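Local atomic coordinates of probable zinc protease PqqL (PDB entry 6OFT), a protein that probably acts as a zinc-dependent metalloendopeptidase of the M16 family in the bacterial periplasm, this chain being the first half of the enzyme. Residues D6-T11 with I22-H27; P28-N33 with V204-S209; T200-G205 with M380-L385; N368-Q373 with S397-Y402. All coordinates share one frame; numbering follows the deposited sequence.

Contact 1: residues D6-T11 with I22-H27; sequences DEKLIT and IYPHAH. With PO4 (phosphate ion), chain D.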
loop_
_atom_site.group_PDB
_atom_site.type_symbol
_atom_site.label_atom_id
_atom_site.label_comp_id
_atom_site.label_asym_id
_atom_site.label_seq_id
_atom_site.Cartn_x
_atom_site.Cartn_y
_atom_site.Cartn_z
ATOM N N ASP A 6 7.438 -8.882 17.019
ATOM C CA ASP A 6 7.082 -10.281 17.229
ATOM C C ASP A 6 8.300 -11.057 17.691
ATOM O O ASP A 6 9.356 -11.057 17.054
ATOM C CB ASP A 6 6.527 -10.869 15.911
ATOM C CG ASP A 6 5.957 -12.276 15.992
ATOM O OD1 ASP A 6 4.997 -12.560 15.273
ATOM O OD2 ASP A 6 6.467 -13.087 16.785
ATOM N N GLU A 7 8.131 -11.688 18.831
ATOM C CA GLU A 7 9.037 -12.548 19.551
ATOM C C GLU A 7 9.769 -13.573 18.642
ATOM O O GLU A 7 10.963 -13.823 18.837
ATOM C CB GLU A 7 8.127 -13.272 20.541
ATOM C CG GLU A 7 8.827 -13.960 21.633
ATOM C CD GLU A 7 8.881 -15.440 21.396
ATOM O OE1 GLU A 7 7.889 -16.055 20.940
ATOM O OE2 GLU A 7 9.956 -15.983 21.689
ATOM N N LYS A 8 9.037 -14.155 17.662
ATOM C CA LYS A 8 9.533 -15.145 16.687
ATOM C C LYS A 8 10.321 -14.526 15.509
ATOM O O LYS A 8 10.964 -15.259 14.748
ATOM C CB LYS A 8 8.364 -15.992 16.140
ATOM C CG LYS A 8 7.634 -16.823 17.200
ATOM C CD LYS A 8 6.921 -18.004 16.560
ATOM C CE LYS A 8 5.423 -17.866 16.509
ATOM N NZ LYS A 8 4.795 -18.163 17.819
ATOM N N LEU A 9 10.254 -13.191 15.337
ATOM C CA LEU A 9 10.964 -12.522 14.250
ATOM C C LEU A 9 12.464 -12.409 14.538
ATOM O O LEU A 9 12.865 -11.991 15.630
ATOM C CB LEU A 9 10.357 -11.139 13.939
ATOM C CG LEU A 9 10.996 -10.338 12.806
ATOM C CD1 LEU A 9 10.752 -10.996 11.446
ATOM C CD2 LEU A 9 10.482 -8.904 12.804
ATOM N N ILE A 10 13.282 -12.765 13.546
ATOM C CA ILE A 10 14.737 -12.690 13.670
ATOM C C ILE A 10 15.206 -11.556 12.762
ATOM O O ILE A 10 14.952 -11.605 11.566
ATOM C CB ILE A 10 15.363 -14.060 13.305
ATOM C CG1 ILE A 10 14.930 -15.148 14.305
ATOM C CG2 ILE A 10 16.883 -13.977 13.205
ATOM C CD1 ILE A 10 14.893 -16.523 13.729
ATOM N N THR A 11 15.818 -10.509 13.339
ATOM C CA THR A 11 16.318 -9.360 12.575
ATOM C C THR A 11 17.786 -9.140 12.867
ATOM O O THR A 11 18.264 -9.473 13.948
ATOM C CB THR A 11 15.524 -8.058 12.845
ATOM O OG1 THR A 11 15.555 -7.751 14.238
ATOM C CG2 THR A 11 14.106 -8.122 12.352
ATOM N N ILE A 22 13.838 -12.762 9.302
ATOM C CA ILE A 22 13.441 -14.170 9.203
ATOM C C ILE A 22 12.236 -14.430 10.093
ATOM O O ILE A 22 12.243 -14.088 11.278
ATOM C CB ILE A 22 14.611 -15.141 9.523
ATOM C CG1 ILE A 22 15.830 -14.892 8.587
ATOM C CG2 ILE A 22 14.135 -16.622 9.472
ATOM C CD1 ILE A 22 17.124 -15.343 9.183
ATOM N N TYR A 23 11.204 -15.063 9.516
ATOM C CA TYR A 23 9.994 -15.377 10.253
ATOM C C TYR A 23 9.553 -16.794 9.941
ATOM O O TYR A 23 9.313 -17.094 8.769
ATOM C CB TYR A 23 8.873 -14.359 9.971
ATOM C CG TYR A 23 7.758 -14.435 10.995
ATOM C CD1 TYR A 23 7.847 -13.750 12.204
ATOM C CD2 TYR A 23 6.640 -15.232 10.779
ATOM C CE1 TYR A 23 6.855 -13.865 13.176
ATOM C CE2 TYR A 23 5.634 -15.347 11.741
ATOM C CZ TYR A 23 5.743 -14.656 12.937
ATOM O OH TYR A 23 4.754 -14.760 13.885
ATOM N N PRO A 24 9.426 -17.677 10.967
ATOM C CA PRO A 24 8.983 -19.057 10.688
ATOM C C PRO A 24 7.491 -19.132 10.415
ATOM O O PRO A 24 6.720 -18.417 11.046
ATOM C CB PRO A 24 9.351 -19.814 11.968
ATOM C CG PRO A 24 9.349 -18.765 13.039
ATOM C CD PRO A 24 9.673 -17.460 12.417
ATOM N N HIS A 25 7.088 -19.991 9.469
ATOM C CA HIS A 25 5.684 -20.216 9.127
ATOM C C HIS A 25 5.542 -21.569 8.447
ATOM O O HIS A 25 6.375 -21.915 7.627
ATOM C CB HIS A 25 5.100 -19.079 8.265
ATOM C CG HIS A 25 3.597 -19.039 8.306
ATOM N ND1 HIS A 25 2.920 -18.843 9.488
ATOM C CD2 HIS A 25 2.692 -19.202 7.312
ATOM C CE1 HIS A 25 1.635 -18.865 9.186
ATOM N NE2 HIS A 25 1.446 -19.093 7.893
ATOM N N ALA A 26 4.524 -22.345 8.794
ATOM C CA ALA A 26 4.369 -23.685 8.206
ATOM C C ALA A 26 2.975 -23.898 7.601
ATOM O O ALA A 26 2.374 -24.957 7.756
ATOM C CB ALA A 26 4.685 -24.756 9.255
ATOM N N HIS A 27 2.471 -22.876 6.900
ATOM C CA HIS A 27 1.185 -22.902 6.209
ATOM C C HIS A 27 1.348 -22.107 4.887
ATOM O O HIS A 27 1.289 -20.869 4.905
ATOM C CB HIS A 27 0.067 -22.345 7.107
ATOM C CG HIS A 27 -1.312 -22.503 6.544
ATOM N ND1 HIS A 27 -1.989 -21.434 5.979
ATOM C CD2 HIS A 27 -2.096 -23.604 6.473
ATOM C CE1 HIS A 27 -3.165 -21.910 5.606
ATOM N NE2 HIS A 27 -3.270 -23.213 5.868
HETATM P P PO4 D . 3.736 -19.077 13.105
HETATM O O1 PO4 D . 3.266 -18.112 11.999
HETATM O O2 PO4 D . 2.895 -18.771 14.433
HETATM O O3 PO4 D . 3.523 -20.608 12.684
HETATM O O4 PO4 D . 5.286 -18.792 13.377
#

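Contact 2: residues P28-N33 with V204-S209; sequences PKDQVN and VGDIDS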
loop_
_atom_site.group_PDB
_atom_site.type_symbol
_atom_site.label_atom_id
_atom_site.label_comp_id
_atom_site.label_asym_id
_atom_site.label_seq_id
_atom_site.Cartn_x
_atom_site.Cartn_y
_atom_site.Cartn_z
ATOM N N PRO A 28 1.655 -22.784 3.744
ATOM C CA PRO A 28 1.799 -24.240 3.563
ATOM C C PRO A 28 3.112 -24.794 4.100
ATOM O O PRO A 28 4.117 -24.083 4.179
ATOM C CB PRO A 28 1.662 -24.425 2.038
ATOM C CG PRO A 28 2.073 -23.136 1.444
ATOM C CD PRO A 28 1.853 -22.057 2.476
ATOM N N LYS A 29 3.088 -26.076 4.487
ATOM C CA LYS A 29 4.257 -26.768 5.004
ATOM C C LYS A 29 5.315 -26.864 3.913
ATOM O O LYS A 29 4.975 -27.021 2.738
ATOM C CB LYS A 29 3.866 -28.192 5.448
ATOM C CG LYS A 29 4.377 -28.582 6.826
ATOM C CD LYS A 29 3.411 -28.180 7.943
ATOM C CE LYS A 29 3.973 -28.461 9.318
ATOM N NZ LYS A 29 3.206 -27.752 10.378
ATOM N N ASP A 30 6.594 -26.806 4.313
ATOM C CA ASP A 30 7.770 -26.937 3.444
ATOM C C ASP A 30 7.826 -25.902 2.325
ATOM O O ASP A 30 8.440 -26.153 1.288
ATOM C CB ASP A 30 7.902 -28.369 2.882
ATOM C CG ASP A 30 7.916 -29.430 3.947
ATOM O OD1 ASP A 30 8.662 -29.261 4.942
ATOM O OD2 ASP A 30 7.183 -30.436 3.789
ATOM N N GLN A 31 7.226 -24.729 2.557
ATOM C CA GLN A 31 7.248 -23.623 1.622
ATOM C C GLN A 31 7.959 -22.445 2.276
ATOM O O GLN A 31 7.852 -22.258 3.481
ATOM C CB GLN A 31 5.830 -23.227 1.167
ATOM C CG GLN A 31 5.818 -22.332 -0.102
ATOM C CD GLN A 31 6.134 -23.054 -1.400
ATOM O OE1 GLN A 31 6.167 -24.283 -1.479
ATOM N NE2 GLN A 31 6.354 -22.302 -2.465
ATOM N N VAL A 32 8.708 -21.675 1.470
ATOM C CA VAL A 32 9.425 -20.480 1.908
ATOM C C VAL A 32 9.335 -19.386 0.840
ATOM O O VAL A 32 9.346 -19.675 -0.351
ATOM C CB VAL A 32 10.902 -20.795 2.299
ATOM C CG1 VAL A 32 11.745 -21.182 1.079
ATOM C CG2 VAL A 32 11.542 -19.632 3.056
ATOM N N ASN A 33 9.240 -18.135 1.288
ATOM C CA ASN A 33 9.290 -16.947 0.463
ATOM C C ASN A 33 10.639 -16.323 0.727
ATOM O O ASN A 33 11.070 -16.220 1.887
ATOM C CB ASN A 33 8.175 -15.968 0.812
ATOM C CG ASN A 33 6.856 -16.287 0.174
ATOM O OD1 ASN A 33 6.730 -17.195 -0.654
ATOM N ND2 ASN A 33 5.833 -15.559 0.575
ATOM N N VAL A 204 10.480 -15.887 4.848
ATOM C CA VAL A 204 9.230 -16.202 5.569
ATOM C C VAL A 204 8.800 -17.600 5.140
ATOM O O VAL A 204 8.525 -17.838 3.961
ATOM C CB VAL A 204 8.077 -15.159 5.370
ATOM C CG1 VAL A 204 6.883 -15.470 6.291
ATOM C CG2 VAL A 204 8.554 -13.726 5.604
ATOM N N GLY A 205 8.735 -18.517 6.093
ATOM C CA GLY A 205 8.344 -19.864 5.733
ATOM C C GLY A 205 8.921 -20.928 6.616
ATOM O O GLY A 205 9.474 -20.641 7.682
ATOM N N ASP A 206 8.770 -22.177 6.153
ATOM C CA ASP A 206 9.076 -23.408 6.874
ATOM C C ASP A 206 10.550 -23.806 6.879
ATOM O O ASP A 206 10.929 -24.847 6.349
ATOM C CB ASP A 206 8.186 -24.538 6.328
ATOM C CG ASP A 206 7.920 -25.621 7.342
ATOM O OD1 ASP A 206 8.317 -25.447 8.522
ATOM O OD2 ASP A 206 7.314 -26.639 6.968
ATOM N N ILE A 207 11.365 -23.011 7.565
ATOM C CA ILE A 207 12.811 -23.213 7.687
ATOM C C ILE A 207 13.256 -22.859 9.124
ATOM O O ILE A 207 12.726 -21.910 9.713
ATOM C CB ILE A 207 13.535 -22.380 6.576
ATOM C CG1 ILE A 207 15.048 -22.679 6.522
ATOM C CG2 ILE A 207 13.241 -20.856 6.695
ATOM C CD1 ILE A 207 15.705 -22.303 5.207
ATOM N N ASP A 208 14.220 -23.602 9.693
ATOM C CA ASP A 208 14.622 -23.258 11.061
ATOM C C ASP A 208 15.565 -22.045 11.076
ATOM O O ASP A 208 16.101 -21.677 10.033
ATOM C CB ASP A 208 15.146 -24.469 11.872
ATOM C CG ASP A 208 16.488 -25.102 11.531
ATOM O OD1 ASP A 208 16.669 -26.294 11.843
ATOM O OD2 ASP A 208 17.374 -24.393 11.002
ATOM N N SER A 209 15.717 -21.402 12.246
ATOM C CA SER A 209 16.555 -20.205 12.433
ATOM C C SER A 209 17.988 -20.400 11.921
ATOM O O SER A 209 18.479 -19.563 11.169
ATOM C CB SER A 209 16.596 -19.797 13.904
ATOM O OG SER A 209 15.300 -19.782 14.474
HETATM O O HOH W 1 10.501 -27.531 6.076
#

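Contact 3: residues T200-G205 with M380-L385; sequences TFIVVG and MLTSRL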
loop_
_atom_site.group_PDB
_atom_site.type_symbol
_atom_site.label_atom_id
_atom_site.label_comp_id
_atom_site.label_asym_id
_atom_site.label_seq_id
_atom_site.Cartn_x
_atom_site.Cartn_y
_atom_site.Cartn_z
ATOM N N THR A 200 17.386 -5.283 2.283
ATOM C CA THR A 200 16.850 -6.171 3.301
ATOM C C THR A 200 16.448 -7.458 2.598
ATOM O O THR A 200 15.686 -7.412 1.628
ATOM C CB THR A 200 15.672 -5.540 4.055
ATOM O OG1 THR A 200 16.111 -4.319 4.663
ATOM C CG2 THR A 200 15.106 -6.470 5.117
ATOM N N PHE A 201 17.006 -8.592 3.051
ATOM C CA PHE A 201 16.653 -9.910 2.536
ATOM C C PHE A 201 15.623 -10.506 3.522
ATOM O O PHE A 201 15.903 -10.595 4.720
ATOM C CB PHE A 201 17.904 -10.825 2.384
ATOM C CG PHE A 201 17.563 -12.058 1.581
ATOM C CD1 PHE A 201 17.384 -11.984 0.207
ATOM C CD2 PHE A 201 17.375 -13.286 2.207
ATOM C CE1 PHE A 201 17.000 -13.109 -0.528
ATOM C CE2 PHE A 201 17.014 -14.412 1.466
ATOM C CZ PHE A 201 16.824 -14.311 0.103
ATOM N N ILE A 202 14.422 -10.862 3.023
ATOM C CA ILE A 202 13.300 -11.370 3.829
ATOM C C ILE A 202 13.042 -12.871 3.595
ATOM O O ILE A 202 12.819 -13.286 2.466
ATOM C CB ILE A 202 12.037 -10.486 3.580
ATOM C CG1 ILE A 202 12.324 -8.991 3.899
ATOM C CG2 ILE A 202 10.806 -11.001 4.350
ATOM C CD1 ILE A 202 11.303 -8.008 3.339
ATOM N N VAL A 203 13.069 -13.669 4.674
ATOM C CA VAL A 203 12.832 -15.126 4.637
ATOM C C VAL A 203 11.577 -15.417 5.476
ATOM O O VAL A 203 11.595 -15.187 6.674
ATOM C CB VAL A 203 14.083 -15.922 5.150
ATOM C CG1 VAL A 203 13.827 -17.430 5.182
ATOM C CG2 VAL A 203 15.330 -15.613 4.322
ATOM N N VAL A 204 10.480 -15.887 4.848
ATOM C CA VAL A 204 9.230 -16.202 5.569
ATOM C C VAL A 204 8.800 -17.600 5.140
ATOM O O VAL A 204 8.525 -17.838 3.961
ATOM C CB VAL A 204 8.077 -15.159 5.370
ATOM C CG1 VAL A 204 6.883 -15.470 6.291
ATOM C CG2 VAL A 204 8.554 -13.726 5.604
ATOM N N GLY A 205 8.735 -18.517 6.093
ATOM C CA GLY A 205 8.344 -19.864 5.733
ATOM C C GLY A 205 8.921 -20.928 6.616
ATOM O O GLY A 205 9.474 -20.641 7.682
ATOM N N MET A 380 0.369 -12.800 2.389
ATOM C CA MET A 380 -0.094 -11.661 3.183
ATOM C C MET A 380 0.851 -11.378 4.359
ATOM O O MET A 380 1.158 -10.226 4.631
ATOM C CB MET A 380 -1.537 -11.893 3.667
ATOM C CG MET A 380 -2.116 -10.735 4.484
ATOM S SD MET A 380 -1.999 -9.093 3.695
ATOM C CE MET A 380 -3.052 -9.354 2.209
ATOM N N LEU A 381 1.316 -12.433 5.038
ATOM C CA LEU A 381 2.264 -12.320 6.144
ATOM C C LEU A 381 3.618 -11.783 5.633
ATOM O O LEU A 381 4.198 -10.888 6.264
ATOM C CB LEU A 381 2.407 -13.695 6.828
ATOM C CG LEU A 381 3.421 -13.817 7.960
ATOM C CD1 LEU A 381 3.090 -12.882 9.124
ATOM C CD2 LEU A 381 3.512 -15.251 8.437
ATOM N N THR A 382 4.090 -12.275 4.466
ATOM C CA THR A 382 5.356 -11.785 3.878
ATOM C C THR A 382 5.236 -10.294 3.512
ATOM O O THR A 382 6.171 -9.519 3.768
ATOM C CB THR A 382 5.828 -12.644 2.681
ATOM O OG1 THR A 382 5.709 -14.021 3.018
ATOM C CG2 THR A 382 7.282 -12.354 2.288
ATOM N N SER A 383 4.062 -9.895 2.962
ATOM C CA SER A 383 3.784 -8.502 2.575
ATOM C C SER A 383 3.784 -7.570 3.785
ATOM O O SER A 383 4.369 -6.490 3.711
ATOM C CB SER A 383 2.458 -8.396 1.819
ATOM O OG SER A 383 2.504 -9.206 0.657
ATOM N N ARG A 384 3.131 -7.990 4.905
ATOM C CA ARG A 384 3.076 -7.195 6.141
ATOM C C ARG A 384 4.487 -6.960 6.692
ATOM O O ARG A 384 4.799 -5.853 7.125
ATOM C CB ARG A 384 2.145 -7.853 7.192
ATOM C CG ARG A 384 2.035 -7.049 8.492
ATOM C CD ARG A 384 0.807 -7.385 9.350
ATOM N NE ARG A 384 1.037 -8.483 10.289
ATOM C CZ ARG A 384 1.540 -8.341 11.516
ATOM N NH1 ARG A 384 1.913 -7.144 11.957
ATOM N NH2 ARG A 384 1.692 -9.399 12.303
ATOM N N LEU A 385 5.342 -7.999 6.675
ATOM C CA LEU A 385 6.730 -7.889 7.147
ATOM C C LEU A 385 7.546 -6.962 6.220
ATOM O O LEU A 385 8.323 -6.126 6.702
ATOM C CB LEU A 385 7.379 -9.289 7.265
ATOM C CG LEU A 385 8.775 -9.330 7.883
ATOM C CD1 LEU A 385 8.782 -8.738 9.297
ATOM C CD2 LEU A 385 9.342 -10.760 7.881
#

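Contact 4: residues N368-Q373 with S397-Y402; sequences NAVDQQ and SPEETY. With PO4 (phosphate ion), chain D.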
loop_
_atom_site.group_PDB
_atom_site.type_symbol
_atom_site.label_atom_id
_atom_site.label_comp_id
_atom_site.label_asym_id
_atom_site.label_seq_id
_atom_site.Cartn_x
_atom_site.Cartn_y
_atom_site.Cartn_z
ATOM N N ASN A 368 -9.146 -14.318 18.108
ATOM C CA ASN A 368 -9.196 -15.463 17.198
ATOM C C ASN A 368 -7.958 -15.481 16.270
ATOM O O ASN A 368 -7.482 -16.565 15.937
ATOM C CB ASN A 368 -10.504 -15.489 16.399
ATOM C CG ASN A 368 -10.717 -16.754 15.594
ATOM O OD1 ASN A 368 -10.804 -16.720 14.360
ATOM N ND2 ASN A 368 -10.808 -17.901 16.270
ATOM N N ALA A 369 -7.406 -14.290 15.916
ATOM C CA ALA A 369 -6.192 -14.168 15.093
ATOM C C ALA A 369 -4.981 -14.739 15.840
ATOM O O ALA A 369 -4.101 -15.299 15.204
ATOM C CB ALA A 369 -5.940 -12.713 14.701
ATOM N N VAL A 370 -4.949 -14.636 17.181
ATOM C CA VAL A 370 -3.867 -15.223 17.981
ATOM C C VAL A 370 -3.993 -16.753 17.907
ATOM O O VAL A 370 -3.009 -17.433 17.637
ATOM C CB VAL A 370 -3.835 -14.721 19.454
ATOM C CG1 VAL A 370 -2.656 -15.325 20.219
ATOM C CG2 VAL A 370 -3.787 -13.199 19.525
ATOM N N ASP A 371 -5.210 -17.277 18.123
ATOM C CA ASP A 371 -5.505 -18.711 18.111
ATOM C C ASP A 371 -5.226 -19.370 16.763
ATOM O O ASP A 371 -4.748 -20.506 16.725
ATOM C CB ASP A 371 -6.964 -18.961 18.527
ATOM C CG ASP A 371 -7.319 -18.528 19.944
ATOM O OD1 ASP A 371 -6.386 -18.379 20.779
ATOM O OD2 ASP A 371 -8.532 -18.351 20.224
ATOM N N GLN A 372 -5.521 -18.657 15.666
ATOM C CA GLN A 372 -5.346 -19.155 14.301
ATOM C C GLN A 372 -4.088 -18.627 13.583
ATOM O O GLN A 372 -4.012 -18.746 12.357
ATOM C CB GLN A 372 -6.608 -18.845 13.466
ATOM C CG GLN A 372 -7.922 -19.382 14.067
ATOM C CD GLN A 372 -9.142 -19.142 13.198
ATOM O OE1 GLN A 372 -10.111 -19.910 13.239
ATOM N NE2 GLN A 372 -9.145 -18.071 12.403
ATOM N N GLN A 373 -3.095 -18.080 14.321
ATOM C CA GLN A 373 -1.893 -17.495 13.692
ATOM C C GLN A 373 -1.056 -18.471 12.867
ATOM O O GLN A 373 -0.469 -18.051 11.869
ATOM C CB GLN A 373 -1.002 -16.723 14.675
ATOM C CG GLN A 373 -0.202 -17.537 15.691
ATOM C CD GLN A 373 0.762 -16.589 16.370
ATOM O OE1 GLN A 373 0.368 -15.792 17.203
ATOM N NE2 GLN A 373 2.041 -16.600 15.986
ATOM N N SER A 397 3.322 -8.937 16.755
ATOM C CA SER A 397 2.784 -10.291 16.672
ATOM C C SER A 397 1.262 -10.206 16.859
ATOM O O SER A 397 0.800 -9.222 17.458
ATOM C CB SER A 397 3.358 -11.132 17.809
ATOM O OG SER A 397 2.985 -10.630 19.082
ATOM N N PRO A 398 0.477 -11.248 16.468
ATOM C CA PRO A 398 -0.964 -11.248 16.793
ATOM C C PRO A 398 -1.235 -11.052 18.296
ATOM O O PRO A 398 -2.184 -10.351 18.653
ATOM C CB PRO A 398 -1.433 -12.642 16.332
ATOM C CG PRO A 398 -0.464 -13.013 15.258
ATOM C CD PRO A 398 0.852 -12.477 15.728
ATOM N N GLU A 399 -0.392 -11.643 19.169
ATOM C CA GLU A 399 -0.511 -11.521 20.630
ATOM C C GLU A 399 -0.268 -10.076 21.104
ATOM O O GLU A 399 -1.084 -9.557 21.862
ATOM C CB GLU A 399 0.424 -12.528 21.327
ATOM C CG GLU A 399 0.451 -12.483 22.848
ATOM C CD GLU A 399 -0.829 -12.742 23.621
ATOM O OE1 GLU A 399 -1.759 -13.385 23.086
ATOM O OE2 GLU A 399 -0.890 -12.293 24.786
ATOM N N GLU A 400 0.811 -9.416 20.622
ATOM C CA GLU A 400 1.072 -8.012 20.973
ATOM C C GLU A 400 -0.050 -7.105 20.483
ATOM O O GLU A 400 -0.476 -6.217 21.225
ATOM C CB GLU A 400 2.433 -7.534 20.436
ATOM C CG GLU A 400 2.731 -6.051 20.637
ATOM C CD GLU A 400 2.922 -5.510 22.047
ATOM O OE1 GLU A 400 3.234 -4.305 22.176
ATOM O OE2 GLU A 400 2.759 -6.273 23.022
ATOM N N THR A 401 -0.533 -7.325 19.232
ATOM C CA THR A 401 -1.626 -6.539 18.636
ATOM C C THR A 401 -2.869 -6.642 19.524
ATOM O O THR A 401 -3.471 -5.626 19.848
ATOM C CB THR A 401 -1.880 -6.978 17.184
ATOM O OG1 THR A 401 -0.663 -6.863 16.452
ATOM C CG2 THR A 401 -2.942 -6.151 16.499
ATOM N N TYR A 402 -3.215 -7.854 19.953
ATOM C CA TYR A 402 -4.353 -8.104 20.840
ATOM C C TYR A 402 -4.221 -7.406 22.217
ATOM O O TYR A 402 -5.158 -6.716 22.643
ATOM C CB TYR A 402 -4.577 -9.625 20.985
ATOM C CG TYR A 402 -5.719 -9.986 21.910
ATOM C CD1 TYR A 402 -7.020 -9.572 21.636
ATOM C CD2 TYR A 402 -5.502 -10.759 23.047
ATOM C CE1 TYR A 402 -8.075 -9.897 22.486
ATOM C CE2 TYR A 402 -6.551 -11.093 23.904
ATOM C CZ TYR A 402 -7.836 -10.654 23.620
ATOM O OH TYR A 402 -8.879 -10.996 24.441
HETATM P P PO4 D . 3.736 -19.077 13.105
HETATM O O1 PO4 D . 3.266 -18.112 11.999
HETATM O O2 PO4 D . 2.895 -18.771 14.433
HETATM O O3 PO4 D . 3.523 -20.608 12.684
HETATM O O4 PO4 D . 5.286 -18.792 13.377
HETATM O O HOH W 2 1.369 -13.852 18.621
#

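Contact 1: residues D6-T11 with I22-H27
Tyr23 and Asp6 carry the side-chain hydrogen bond between residues 6-11 and 22-27, with the phenol donating to the carboxylate over 2.6 Å from Tyr23 OH to Asp6 OD1. The hydroxyl approaches from 35° above the carboxylate plane, and the two flat groups stand 76° apart, with Asp6 CG at the edge of the ring. Asp6 also works within its own segment: OD2 accepts from Lys8 N at 2.9 Å, an Asx turn inside the type I turn from Asp6 to Leu9. Tyr23 OH has a second partner in Arg376 NH2, so the buried hydroxyl is gripped from two residues. A phenylalanine here, lacking the hydroxyl, would probably leave Asp6 OD1 and Arg376 NH2 without this mate and the turn less firmly tied to the strand.

Backbone bonds take over at Ile10 and Ile22, an antiparallel hydrogen-bonded pair with Ile10 N to Ile22 O and Ile22 N to Ile10 O both at 2.8 Å. They belong to the hairpin of strands 10-13 and 19-24, which forms one border of the six-stranded mixed sheet.

Apolar contacts fill in around these bonds. Ile10 CB faces Ile22 CB at 4.0 Å, while Ile22 is covered by helix 209-220. CG of Tyr23 is anti to the backbone N (chi1 -164°), which starts the ring on its way past Leu9, whose CB lies 4.0 Å from Tyr23 CD1. Leu9 CD1 also rests against a backbone oxygen, 3.4 Å from Ile22 O.

Beyond the strand, His25 ND1 donates to O1 of a phosphate ion at 2.6 Å, in the plane of the imidazole; Gln373 and Arg376 bind the same ion.

Contact 2: residues P28-N33 with V204-S209
Val204 pairs with Asn33 through both backbone bonds, Asn33 N to Val204 O at 2.8 Å and Val204 N to Asn33 O at 3.0 Å, an antiparallel hydrogen-bonded pair. The side-chain oxygen of Asn33 is bonded to Ser101. Gly205 comes next, opposite Val32 in a non-hydrogen-bonded pair whose CA atoms are only 4.0 Å apart. Any CB on Gly205 would collide with Gln31 O and Val32 CA, so the lack of a side chain is what permits this close approach. These pairs join strands 199-205 and 31-38, neighbours in the inner part of the mixed sheet and far apart in sequence.

Asp206, just past the end of the strand, buries the most surface in the contact. Its N donates to Gln31 O at 2.8 Å, and OD2 accepts from Asp30 N at 2.8 Å through its anti lone pair, almost straight at 169°. CG lies anti to the backbone N (chi1 -153°), starting the carboxylate toward the type II turn from Pro28 to Gln31. An alanine here removes the carboxylate that accepts from Asp30 N, and the turn would probably be freer to move. Asp30 OD1 lies 3.6 Å from Asp206 OD2, a nearness probably unfavourable were both ionised, and a water donates to both Asp30 OD1 and Asp206 O. Ile207 CG2 then touches Val32 CG2 at 4.2 Å, and Asp208 caps helix 209-220 through Glu211 N.

Contact 3: residues T200-G205 with M380-L385
Val204 is the bump on which the contact turns: its isopropyl group sits among Leu381, Thr382 and Leu385 of the helix. The three residues surround it with different branches. CG1, anti to the backbone N of Val204 (chi1 -173°), meets Leu381 CD2 at 4.0 Å, the two side chains meeting at a slant. CG2 reaches Leu385 CD2 at 3.8 Å and Thr382 CG2 at 3.8 Å, while CB lies 3.5 Å from Thr382 OG1. Both Leu385 and Thr382 slide past the valine in the opposite direction, so the groups lie alongside one another.

Two residues back along the strand, on the same face of the sheet, Ile202 offers a second bump. Its CG2 approaches Leu385 CD2 at 3.8 Å, so that one leucine methyl rests over the notch between the two CG2 methyls, touching both; Ile202 CG2 also stands 4.3 Å from Thr382 CG2. The helix runs nearly antiparallel to the strand, their directions 151° apart and their axes 9.0 Å apart at closest, a helix laid on a face of a sheet. Val203 between the two bumps points to the other face, where helix 209-220 covers it.

No hydrogen bond crosses between the segments. The one polar side-chain atom among the touching residues, Thr382 OG1, is bonded to Leu378 O of its own helix and to Asn33 ND2 on the next strand, so a hydroxyl can be buried against valine carbons with its polar needs met, and the hold of helix on strand rests on apolar contact.

Contact 4: residues N368-Q373 with S397-Y402
Val370 and Gln373 meet Pro398 through two different settings of chi1. In Val370, CG1 is anti to the backbone N (chi1 -178°), which leaves CG2 anti to the carbonyl carbon and directed at the start of the second helix. In Gln373, CG stands between the backbone N and the carbonyl carbon (chi1 72°), and the chain, extended beyond it, lies across the Pro398 ring.

CG2 of Val370 lies 3.4 Å from Pro398 O and 3.9 Å from Tyr402 CB, so one methyl touches successive turns of the helix. CG1 lies beside the carboxylate of Glu399, 3.6 Å from OE1. Gln373 and the proline cross at about a right angle, with Gln373 OE1 3.5 Å from Pro398 CG.

The polar ends of Gln373 point to separate partners. A water donates to OE1 at 2.6 Å and accepts from Glu399 N at 2.9 Å, so a backbone N-H in the first turn of the helix is tied to the glutamine across the contact. NE2 donates to phosphate O2 at 2.8 Å; with the water on OE1, this is consistent with the amide being turned this way. The helix start is also capped from within: Ser397, the N-cap residue, accepts at OG from Glu400 N at 2.9 Å, and its carbonyl O takes both Thr401 N and Thr401 OG1.

The contact sets the C-terminal end of helix 352-371 against the N-terminal end of helix 398-408, near the surface. Tyr402 and Thr401 continue the packing onto Leu366, one turn before Val370, while Gln373 and Ser397 touch Lys8 and Asp6 of the segment leading into strand 10-13.

Overall arrangement
Contacts 1, 2 and 3 gather on one six-stranded mixed sheet, their centres 9 to 11 Å apart. Strand 19-24 of contact 1 borders strand 199-205, which contact 2 ties to strand 31-38 and contact 3 covers with helix 378-391; contacts 2 and 3 share Val204 and Gly205. Contact 4 lies about 14 Å from contact 1, centre to centre, and both touch the same phosphate ion. Its two helices come just before and just after helix 378-391 in the chain, so contacts 3 and 4 interleave. A helix from late in the chain thus packs on a sheet built from earlier strands, away from the predicted zinc site.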